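Local coordinates for pectate lyase (Bacillus subtilis, PDB 5AMV), which cleaves polygalacturonate by calcium-dependent elimination, leaving oligosaccharides with an unsaturated sugar at their non-reducing ends, at residues K148-I153 with G190-W195; N230-I235 with G262-T267; F285-V290 with S315-A320; G342-D347 with G364-V369. One frame throughout, in Å; residues are numbered along the deposited sequence.

The four contacts climb a right-handed parallel beta-helix in chain order, each centre about 10 Å from the next and contact 1 about 29 Å from contact 4 between centres. Backbone bonds probably join them: Gly191 O to Asn233 N links contacts 1 and 2, Ile266 O to His289 N contacts 2 and 3, and Ala320 N to Tyr346 O contacts 3 and 4. None is at the catalytic site. The side chain of Ala232 in contact 2 is about 12 Å from the bound calcium ion, while that of Ile318 in contact 3 is about 10 Å from the side chain of Arg279, the inferred active-site residue. Contact 4 lies at the surface.

Contact 1: K148-I153 with G190-W195; sequences KSDNVI and GGTHIW
Asp150 OD1 accepts two hydrogen bonds from the segment 190-195, one on each lone pair. His193 ND1 comes in on the syn side at 2.7 Å, and the oxygen lies in the plane of the imidazole, at its edge, with the carboxylate turned 77° from the ring. Thr192 OG1 donates to the anti lone pair, its side chain crossing that of Asp150 at about a right angle. This reach across the coils starts with Asp150 CG anti to the backbone N (chi1 -174°). An alanine here would probably leave His193 ND1 and Thr192 OG1 without their common acceptor and the imidazole freer to turn.

The two backbones run parallel and turn a corner together, at Asn151 and His193. Asn151 N bonds to Thr192 O at 2.9 Å, and past the corner Trp195 N reaches Val152 O at 3.0 Å. On one face Ile153 CG2 meets the Trp195 ring obliquely, 4.0 Å from CE3. The other face carries Val152 and Ile194, which touch at 4.3 Å between CB and CG1 and both rest on Ile147 of strand 144-147.

The imidazole is held at both nitrogens, since NE2 is also hydrogen-bonded to Tyr17 O. With a carboxylate at one end and a carbonyl at the other, the ring is likely to be biased toward its doubly protonated, positively charged form.

Contact 2: N230-I235 with G262-T267; sequences NGANYI and GKLKIT
The Tyr234 ring has the aliphatic part of Lys265 running beside it in the same direction, with Lys265 CD 3.8 Å from CE1 in an oblique approach. Over one face of the phenol, offset toward the rim, sits Asn233 ND2, 3.5 Å above the plane. The ring also stacks with that of Tyr17 and meets His193 of the preceding coil.

The second flat group, the carboxamide of Asn233, ties the segments together. Its OD1 accepts Lys265 N at 2.9 Å, in the plane of the amide carbonyl and with 157° at the hydrogen. Its ND2 donates to a water that in turn donates to Gly262 O. A bend at the last torsion of Lys265 (chi4 57°) turns NZ back to the same Gly262 O, 2.8 Å away, where it sits above the carbonyl plane. An alanine in place of Asn233 would probably leave Lys265 N without its acceptor and the bridging water without one of its donors.

At the corner formed by Tyr234, Lys265 O receives Ile235 N at 3.0 Å and, weakly, Tyr234 N. Thr267 N then bonds to Ile235 O as the parallel pairing resumes. Next to this bond Ile235 and Ile266 lie side by side, CB to CG1 3.8 Å, among Ile188 and Ala228. Such stacking of like side chains on successive coils, here isoleucine on isoleucine, recurs in the parallel beta-helix of polysaccharide lyase family 1.

Contact 3: F285-V290 with S315-A320; sequences FGQVHV and SSKIYA
Val290 and Tyr319 anchor the close-packed end of this parallel pair. Val290 N bonds to Tyr319 O at 2.9 Å with 172° at the hydrogen, and Tyr319 N reaches Val288 O almost as straight. Tyr319 O also touches the edge of the His289 ring, lying in its plane 3.2 Å from CD2. Chi1 of -171° sets His289 CG anti to the backbone N; the side chain lies side by side with that of Tyr319, and its NE2 is bonded to Gln321 OE1. On the opposite face Val290 CG2 meets Ile318 CG2 at 3.8 Å, the two side chains crossing obliquely.

Toward the start of the strands the pairing relaxes. Val288 N stands 3.3 Å from Lys317 O and well above its carbonyl plane, and that oxygen also takes Trp371 NE1. Beyond, a water fills in between the segments: it is bonded to Phe285 O and Ser315 OG and accepts from Lys317 NZ at 2.9 Å. The ammonium has a weak second bond to Ser315 O. Phe285 CD1 rests 3.7 Å from Ser315 CB.

Strand 287-296 lies between strands 266-274 and 317-326, and 317-326 pairs in turn with strand 346-348. The Val288, Val290 and Ile318 face packs inward against Val283, Ile312 and Trp310 of neighbouring strands; the other is met by Pro373, by Trp371 and by Tyr346, whose ring stacks on that of Tyr319.

Contact 4: G342-D347 with G364-V369; sequences GTALYD and GLSSSV
On the late coils of the beta-helix, after helix 359-362 has ended in a Schellman motif with Gly364 at its C-prime position, the segment 364-369 meets residues 342-347 through a single backbone bridge between Ala344 and Ser366. Ser366 N donates to Thr343 O at 3.0 Å, and Leu345 N to Ser366 O at 2.9 Å with 172° at the hydrogen.

Side chains close round this pair of bonds. Leu365 hangs its CD1 4.0 Å from Leu345 CB, and its CD2 lies 3.7 Å from Thr343 O. Val369 reaches back from the far end of the segment: CG1, anti to the carbonyl carbon (chi1 -79°), rests 3.7 Å from Ala344 C, and CG2 packs on Tyr346 CB. Ser367 O approaches the Tyr346 ring obliquely, 3.4 Å from CD2. A water over one face of that ring accepts from Asp347 N and donates weakly to Ser367 O.

Val369 also packs on Lys317 and Tyr319 of strand 317-326. A loop that follows a short helix is thus bridged to the edge of a late coil of the parallel beta-helix, its Leu365 joining Leu345 on Ile336 of strand 336-338.

Contact 1: K148-I153 with G190-W195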
# COMPACT_ATOMS: atom_id res chain seq x y z
N LYS A 148 -12.70 0.88 5.05
CA LYS A 148 -13.42 -0.31 5.51
C LYS A 148 -14.75 -0.43 4.79
O LYS A 148 -15.46 -1.43 4.94
CB LYS A 148 -13.71 -0.22 7.04
CG LYS A 148 -12.47 0.09 7.85
CD LYS A 148 -12.72 0.01 9.40
CE LYS A 148 -13.64 1.12 9.88
NZ LYS A 148 -13.98 0.96 11.35
N SER A 149 -15.07 0.58 4.00
CA SER A 149 -16.38 0.76 3.40
C SER A 149 -16.40 0.28 1.95
O SER A 149 -15.39 -0.19 1.39
CB SER A 149 -16.70 2.25 3.45
OG SER A 149 -15.70 2.96 2.74
N ASP A 150 -17.56 0.42 1.31
CA ASP A 150 -17.73 0.09 -0.10
C ASP A 150 -17.77 1.32 -0.97
O ASP A 150 -18.36 2.34 -0.61
CB ASP A 150 -19.04 -0.70 -0.30
CG ASP A 150 -19.22 -1.22 -1.74
OD1 ASP A 150 -18.65 -2.30 -2.03
OD2 ASP A 150 -19.95 -0.63 -2.57
N ASN A 151 -17.17 1.20 -2.15
CA ASN A 151 -17.40 2.12 -3.27
C ASN A 151 -16.63 3.42 -3.09
O ASN A 151 -17.18 4.49 -2.79
CB ASN A 151 -18.90 2.39 -3.49
CG ASN A 151 -19.16 3.08 -4.82
OD1 ASN A 151 -18.42 2.87 -5.78
ND2 ASN A 151 -20.21 3.88 -4.88
N VAL A 152 -15.32 3.32 -3.29
CA VAL A 152 -14.42 4.43 -3.00
C VAL A 152 -13.41 4.59 -4.10
O VAL A 152 -12.80 3.60 -4.55
CB VAL A 152 -13.70 4.25 -1.60
CG1 VAL A 152 -12.62 5.33 -1.40
CG2 VAL A 152 -14.72 4.28 -0.42
N ILE A 153 -13.19 5.85 -4.50
CA ILE A 153 -12.23 6.17 -5.56
C ILE A 153 -11.18 7.14 -4.99
O ILE A 153 -11.56 8.13 -4.41
CB ILE A 153 -12.95 6.80 -6.77
CG1 ILE A 153 -13.89 5.76 -7.42
CG2 ILE A 153 -11.95 7.34 -7.78
CD1 ILE A 153 -14.78 6.37 -8.51
N GLY A 190 -11.15 -4.64 4.93
CA GLY A 190 -12.51 -5.06 4.66
C GLY A 190 -13.18 -4.26 3.55
O GLY A 190 -14.30 -4.55 3.16
N GLY A 191 -12.49 -3.24 3.03
CA GLY A 191 -13.07 -2.38 2.01
C GLY A 191 -13.32 -3.11 0.69
O GLY A 191 -12.61 -4.07 0.32
N THR A 192 -14.35 -2.67 -0.01
CA THR A 192 -14.79 -3.35 -1.23
C THR A 192 -15.15 -2.32 -2.29
O THR A 192 -15.59 -1.22 -1.98
CB THR A 192 -16.05 -4.29 -0.97
OG1 THR A 192 -17.06 -3.56 -0.25
CG2 THR A 192 -15.69 -5.54 -0.17
N HIS A 193 -15.01 -2.70 -3.56
CA HIS A 193 -15.27 -1.80 -4.69
C HIS A 193 -14.45 -0.53 -4.55
O HIS A 193 -14.97 0.55 -4.28
CB HIS A 193 -16.76 -1.51 -4.93
CG HIS A 193 -17.53 -2.72 -5.32
ND1 HIS A 193 -18.35 -3.40 -4.45
CD2 HIS A 193 -17.51 -3.44 -6.47
CE1 HIS A 193 -18.88 -4.44 -5.07
NE2 HIS A 193 -18.38 -4.50 -6.29
N ILE A 194 -13.15 -0.70 -4.75
CA ILE A 194 -12.20 0.38 -4.58
C ILE A 194 -11.35 0.55 -5.83
O ILE A 194 -10.92 -0.41 -6.40
CB ILE A 194 -11.31 0.17 -3.31
CG1 ILE A 194 -12.21 0.28 -2.04
CG2 ILE A 194 -10.14 1.23 -3.22
CD1 ILE A 194 -11.69 -0.42 -0.88
N TRP A 195 -11.17 1.80 -6.23
CA TRP A 195 -10.27 2.15 -7.31
C TRP A 195 -9.23 3.14 -6.81
O TRP A 195 -9.58 4.22 -6.37
CB TRP A 195 -11.05 2.80 -8.48
CG TRP A 195 -10.25 3.02 -9.76
CD1 TRP A 195 -9.15 2.33 -10.20
CD2 TRP A 195 -10.60 3.93 -10.81
NE1 TRP A 195 -8.77 2.80 -11.46
CE2 TRP A 195 -9.64 3.79 -11.84
CE3 TRP A 195 -11.63 4.90 -10.95
CZ2 TRP A 195 -9.69 4.55 -13.02
CZ3 TRP A 195 -11.65 5.68 -12.12
CH2 TRP A 195 -10.69 5.49 -13.15

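Contact 2: N230-I235 with G262-T267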
# COMPACT_ATOMS: atom_id res chain seq x y z
N ASN A 230 -8.31 -8.49 5.75
CA ASN A 230 -9.62 -8.72 6.36
C ASN A 230 -10.82 -8.74 5.40
O ASN A 230 -11.85 -8.04 5.57
CB ASN A 230 -9.81 -7.76 7.54
CG ASN A 230 -8.71 -7.93 8.59
OD1 ASN A 230 -8.20 -9.03 8.80
ND2 ASN A 230 -8.30 -6.82 9.22
N GLY A 231 -10.65 -9.52 4.34
CA GLY A 231 -11.73 -9.78 3.40
C GLY A 231 -11.96 -8.65 2.41
O GLY A 231 -12.98 -8.65 1.70
N ALA A 232 -11.01 -7.70 2.34
CA ALA A 232 -11.03 -6.70 1.30
C ALA A 232 -11.28 -7.38 -0.06
O ALA A 232 -10.79 -8.48 -0.28
CB ALA A 232 -9.67 -5.94 1.27
N ASN A 233 -12.03 -6.76 -0.96
CA ASN A 233 -12.42 -7.48 -2.19
C ASN A 233 -12.91 -6.53 -3.28
O ASN A 233 -13.55 -5.53 -2.97
CB ASN A 233 -13.56 -8.48 -1.86
CG ASN A 233 -13.53 -9.76 -2.67
OD1 ASN A 233 -12.55 -10.10 -3.33
ND2 ASN A 233 -14.65 -10.48 -2.64
N TYR A 234 -12.61 -6.87 -4.53
CA TYR A 234 -13.10 -6.12 -5.70
C TYR A 234 -12.45 -4.76 -5.77
O TYR A 234 -13.08 -3.72 -5.49
CB TYR A 234 -14.63 -6.01 -5.78
CG TYR A 234 -15.35 -7.34 -5.66
CD1 TYR A 234 -15.00 -8.41 -6.50
CD2 TYR A 234 -16.38 -7.51 -4.73
CE1 TYR A 234 -15.68 -9.62 -6.43
CE2 TYR A 234 -17.05 -8.76 -4.62
CZ TYR A 234 -16.68 -9.78 -5.49
OH TYR A 234 -17.34 -11.01 -5.43
N ILE A 235 -11.18 -4.80 -6.17
CA ILE A 235 -10.33 -3.61 -6.10
C ILE A 235 -9.48 -3.53 -7.35
O ILE A 235 -8.93 -4.55 -7.80
CB ILE A 235 -9.37 -3.76 -4.89
CG1 ILE A 235 -10.18 -3.76 -3.58
CG2 ILE A 235 -8.30 -2.62 -4.86
CD1 ILE A 235 -9.44 -4.46 -2.42
N GLY A 262 -11.21 -16.83 -1.32
CA GLY A 262 -12.33 -16.31 -2.12
C GLY A 262 -12.46 -14.78 -2.15
O GLY A 262 -13.34 -14.24 -2.83
N LYS A 263 -11.61 -14.10 -1.41
CA LYS A 263 -11.65 -12.62 -1.39
C LYS A 263 -10.29 -12.10 -1.88
O LYS A 263 -9.58 -12.81 -2.59
CB LYS A 263 -11.99 -12.10 0.00
CG LYS A 263 -13.30 -12.79 0.56
CD LYS A 263 -13.92 -12.05 1.69
CE LYS A 263 -15.38 -12.49 1.93
NZ LYS A 263 -15.35 -13.78 2.70
N LEU A 264 -9.99 -10.84 -1.57
CA LEU A 264 -8.71 -10.24 -2.02
C LEU A 264 -8.63 -10.30 -3.55
O LEU A 264 -7.58 -10.53 -4.12
CB LEU A 264 -7.49 -10.92 -1.34
CG LEU A 264 -7.46 -10.73 0.19
CD1 LEU A 264 -6.42 -11.60 0.90
CD2 LEU A 264 -7.22 -9.22 0.56
N LYS A 265 -9.75 -10.09 -4.22
CA LYS A 265 -9.81 -10.02 -5.67
C LYS A 265 -9.42 -8.62 -6.05
O LYS A 265 -10.21 -7.66 -5.93
CB LYS A 265 -11.19 -10.38 -6.21
CG LYS A 265 -11.47 -11.88 -6.02
CD LYS A 265 -12.88 -12.16 -6.51
CE LYS A 265 -13.12 -13.67 -6.78
NZ LYS A 265 -12.84 -14.54 -5.59
N ILE A 266 -8.18 -8.53 -6.53
CA ILE A 266 -7.52 -7.25 -6.84
C ILE A 266 -6.86 -7.34 -8.21
O ILE A 266 -6.18 -8.32 -8.54
CB ILE A 266 -6.47 -6.96 -5.77
CG1 ILE A 266 -7.13 -6.84 -4.38
CG2 ILE A 266 -5.69 -5.65 -6.11
CD1 ILE A 266 -6.11 -7.07 -3.25
N THR A 267 -7.02 -6.28 -8.99
CA THR A 267 -6.31 -6.14 -10.26
C THR A 267 -5.28 -5.03 -10.15
O THR A 267 -5.63 -3.92 -9.79
CB THR A 267 -7.29 -5.82 -11.40
OG1 THR A 267 -8.24 -6.88 -11.51
CG2 THR A 267 -6.59 -5.64 -12.77
O HOH W 1 -15.61 -13.12 -4.14

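Contact 3: F285-V290 with S315-A320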
# COMPACT_ATOMS: atom_id res chain seq x y z
N PHE A 285 -3.84 -16.02 -0.44
CA PHE A 285 -5.25 -16.37 -0.77
C PHE A 285 -5.85 -15.81 -2.03
O PHE A 285 -6.58 -16.51 -2.73
CB PHE A 285 -6.20 -16.08 0.42
CG PHE A 285 -5.87 -16.89 1.65
CD1 PHE A 285 -6.12 -18.27 1.68
CD2 PHE A 285 -5.26 -16.30 2.76
CE1 PHE A 285 -5.78 -19.05 2.82
CE2 PHE A 285 -4.90 -17.06 3.91
CZ PHE A 285 -5.18 -18.46 3.92
N GLY A 286 -5.58 -14.54 -2.34
CA GLY A 286 -6.37 -13.89 -3.35
C GLY A 286 -6.10 -14.22 -4.79
O GLY A 286 -4.98 -14.60 -5.19
N GLN A 287 -7.15 -14.05 -5.59
CA GLN A 287 -7.07 -14.10 -7.04
C GLN A 287 -6.69 -12.71 -7.51
O GLN A 287 -7.55 -11.83 -7.66
CB GLN A 287 -8.44 -14.51 -7.61
CG GLN A 287 -8.78 -15.98 -7.30
CD GLN A 287 -10.22 -16.33 -7.72
OE1 GLN A 287 -10.85 -15.60 -8.50
NE2 GLN A 287 -10.71 -17.50 -7.25
N VAL A 288 -5.37 -12.53 -7.73
CA VAL A 288 -4.82 -11.19 -7.99
C VAL A 288 -4.30 -11.17 -9.41
O VAL A 288 -3.40 -11.93 -9.76
CB VAL A 288 -3.74 -10.85 -6.97
CG1 VAL A 288 -3.17 -9.44 -7.24
CG2 VAL A 288 -4.28 -10.96 -5.55
N HIS A 289 -4.90 -10.30 -10.23
CA HIS A 289 -4.50 -10.17 -11.63
C HIS A 289 -3.45 -9.06 -11.70
O HIS A 289 -3.76 -7.93 -11.38
CB HIS A 289 -5.70 -9.81 -12.50
CG HIS A 289 -5.42 -9.86 -13.97
ND1 HIS A 289 -6.29 -9.33 -14.90
CD2 HIS A 289 -4.40 -10.40 -14.69
CE1 HIS A 289 -5.81 -9.53 -16.12
NE2 HIS A 289 -4.68 -10.20 -16.02
N VAL A 290 -2.25 -9.38 -12.15
CA VAL A 290 -1.11 -8.47 -12.17
C VAL A 290 -0.66 -8.32 -13.63
O VAL A 290 -0.09 -9.25 -14.21
CB VAL A 290 0.00 -9.06 -11.29
CG1 VAL A 290 1.34 -8.22 -11.36
CG2 VAL A 290 -0.52 -9.25 -9.84
N SER A 315 -1.52 -20.10 -0.37
CA SER A 315 -2.72 -20.24 -1.21
C SER A 315 -2.91 -19.04 -2.17
O SER A 315 -4.02 -18.79 -2.67
CB SER A 315 -3.94 -20.45 -0.30
OG SER A 315 -5.09 -20.81 -1.06
N SER A 316 -1.85 -18.27 -2.43
CA SER A 316 -1.97 -17.16 -3.37
C SER A 316 -2.31 -17.62 -4.77
O SER A 316 -1.93 -18.74 -5.19
CB SER A 316 -0.71 -16.27 -3.41
OG SER A 316 0.44 -17.02 -3.72
N LYS A 317 -3.02 -16.78 -5.51
CA LYS A 317 -3.39 -17.12 -6.86
C LYS A 317 -3.09 -15.96 -7.80
O LYS A 317 -3.98 -15.42 -8.44
CB LYS A 317 -4.86 -17.56 -6.90
CG LYS A 317 -5.09 -18.87 -6.16
CD LYS A 317 -6.57 -19.20 -6.04
CE LYS A 317 -6.74 -20.68 -5.47
NZ LYS A 317 -6.03 -20.92 -4.20
N ILE A 318 -1.83 -15.57 -7.87
CA ILE A 318 -1.45 -14.48 -8.77
C ILE A 318 -1.46 -14.96 -10.22
O ILE A 318 -0.88 -16.03 -10.55
CB ILE A 318 -0.04 -13.92 -8.42
CG1 ILE A 318 -0.03 -13.34 -6.99
CG2 ILE A 318 0.43 -12.93 -9.50
CD1 ILE A 318 1.35 -13.02 -6.46
N TYR A 319 -2.13 -14.19 -11.06
CA TYR A 319 -2.18 -14.42 -12.49
C TYR A 319 -1.55 -13.21 -13.18
O TYR A 319 -2.12 -12.12 -13.22
CB TYR A 319 -3.64 -14.63 -12.90
CG TYR A 319 -3.85 -15.21 -14.28
CD1 TYR A 319 -3.72 -14.42 -15.42
CD2 TYR A 319 -4.21 -16.54 -14.42
CE1 TYR A 319 -3.91 -14.94 -16.74
CE2 TYR A 319 -4.43 -17.07 -15.70
CZ TYR A 319 -4.28 -16.28 -16.86
OH TYR A 319 -4.50 -16.81 -18.11
N ALA A 320 -0.33 -13.43 -13.69
CA ALA A 320 0.47 -12.32 -14.16
C ALA A 320 0.64 -12.34 -15.67
O ALA A 320 0.91 -13.41 -16.26
CB ALA A 320 1.84 -12.33 -13.45
O HOH W 2 -6.97 -19.22 -2.11

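Contact 4: G342-D347 with G364-V369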
# COMPACT_ATOMS: atom_id res chain seq x y z
N GLY A 342 2.85 -21.22 -0.41
CA GLY A 342 2.89 -20.69 -1.78
C GLY A 342 3.31 -21.76 -2.78
O GLY A 342 4.46 -22.24 -2.76
N THR A 343 2.39 -22.18 -3.63
CA THR A 343 2.68 -23.30 -4.52
C THR A 343 2.47 -23.04 -6.02
O THR A 343 2.83 -23.88 -6.85
CB THR A 343 1.82 -24.53 -4.11
OG1 THR A 343 0.44 -24.28 -4.43
CG2 THR A 343 1.97 -24.83 -2.64
N ALA A 344 1.87 -21.91 -6.38
CA ALA A 344 1.41 -21.73 -7.74
C ALA A 344 1.54 -20.26 -8.16
O ALA A 344 1.36 -19.35 -7.35
CB ALA A 344 -0.06 -22.14 -7.85
N LEU A 345 1.86 -20.07 -9.44
CA LEU A 345 1.95 -18.74 -10.04
C LEU A 345 1.73 -18.93 -11.53
O LEU A 345 2.45 -19.72 -12.19
CB LEU A 345 3.30 -18.06 -9.76
CG LEU A 345 3.67 -16.83 -10.60
CD1 LEU A 345 2.73 -15.62 -10.23
CD2 LEU A 345 5.12 -16.48 -10.38
N TYR A 346 0.74 -18.24 -12.08
CA TYR A 346 0.65 -18.14 -13.52
C TYR A 346 1.41 -16.89 -13.93
O TYR A 346 1.09 -15.81 -13.46
CB TYR A 346 -0.81 -18.00 -14.00
CG TYR A 346 -0.97 -17.90 -15.50
CD1 TYR A 346 -0.74 -16.70 -16.18
CD2 TYR A 346 -1.32 -19.02 -16.25
CE1 TYR A 346 -0.84 -16.64 -17.57
CE2 TYR A 346 -1.45 -18.96 -17.61
CZ TYR A 346 -1.22 -17.78 -18.27
OH TYR A 346 -1.31 -17.73 -19.64
N ASP A 347 2.39 -17.02 -14.82
CA ASP A 347 2.94 -15.82 -15.45
C ASP A 347 3.25 -16.07 -16.92
O ASP A 347 3.79 -17.12 -17.30
CB ASP A 347 4.14 -15.18 -14.69
CG ASP A 347 5.43 -15.91 -14.89
OD1 ASP A 347 5.51 -17.06 -14.42
OD2 ASP A 347 6.36 -15.35 -15.50
N GLY A 364 9.97 -23.61 -9.95
CA GLY A 364 9.36 -24.94 -9.88
C GLY A 364 7.94 -24.93 -9.35
O GLY A 364 7.52 -25.90 -8.74
N LEU A 365 7.21 -23.83 -9.54
CA LEU A 365 5.84 -23.74 -9.01
C LEU A 365 4.87 -24.33 -10.03
O LEU A 365 5.27 -24.56 -11.18
CB LEU A 365 5.47 -22.26 -8.77
CG LEU A 365 6.29 -21.57 -7.69
CD1 LEU A 365 6.00 -20.08 -7.70
CD2 LEU A 365 6.02 -22.16 -6.29
N SER A 366 3.62 -24.57 -9.61
CA SER A 366 2.56 -24.91 -10.54
C SER A 366 2.25 -23.72 -11.44
O SER A 366 2.22 -22.55 -10.98
CB SER A 366 1.30 -25.36 -9.80
OG SER A 366 0.21 -25.40 -10.69
N SER A 367 2.03 -24.01 -12.72
CA SER A 367 1.76 -23.00 -13.72
C SER A 367 0.34 -22.48 -13.70
O SER A 367 0.03 -21.52 -14.39
CB SER A 367 2.09 -23.55 -15.11
OG SER A 367 1.19 -24.61 -15.46
N SER A 368 -0.55 -23.13 -12.95
CA SER A 368 -1.95 -22.76 -12.90
C SER A 368 -2.30 -22.30 -11.49
O SER A 368 -1.79 -22.85 -10.52
CB SER A 368 -2.80 -23.97 -13.25
OG SER A 368 -2.59 -24.99 -12.28
N VAL A 369 -3.19 -21.31 -11.39
CA VAL A 369 -3.64 -20.84 -10.08
C VAL A 369 -5.14 -21.06 -9.92
O VAL A 369 -5.75 -20.51 -9.02
CB VAL A 369 -3.27 -19.33 -9.86
CG1 VAL A 369 -1.77 -19.19 -9.46
CG2 VAL A 369 -3.64 -18.51 -11.10
O HOH W 3 2.54 -19.95 -15.96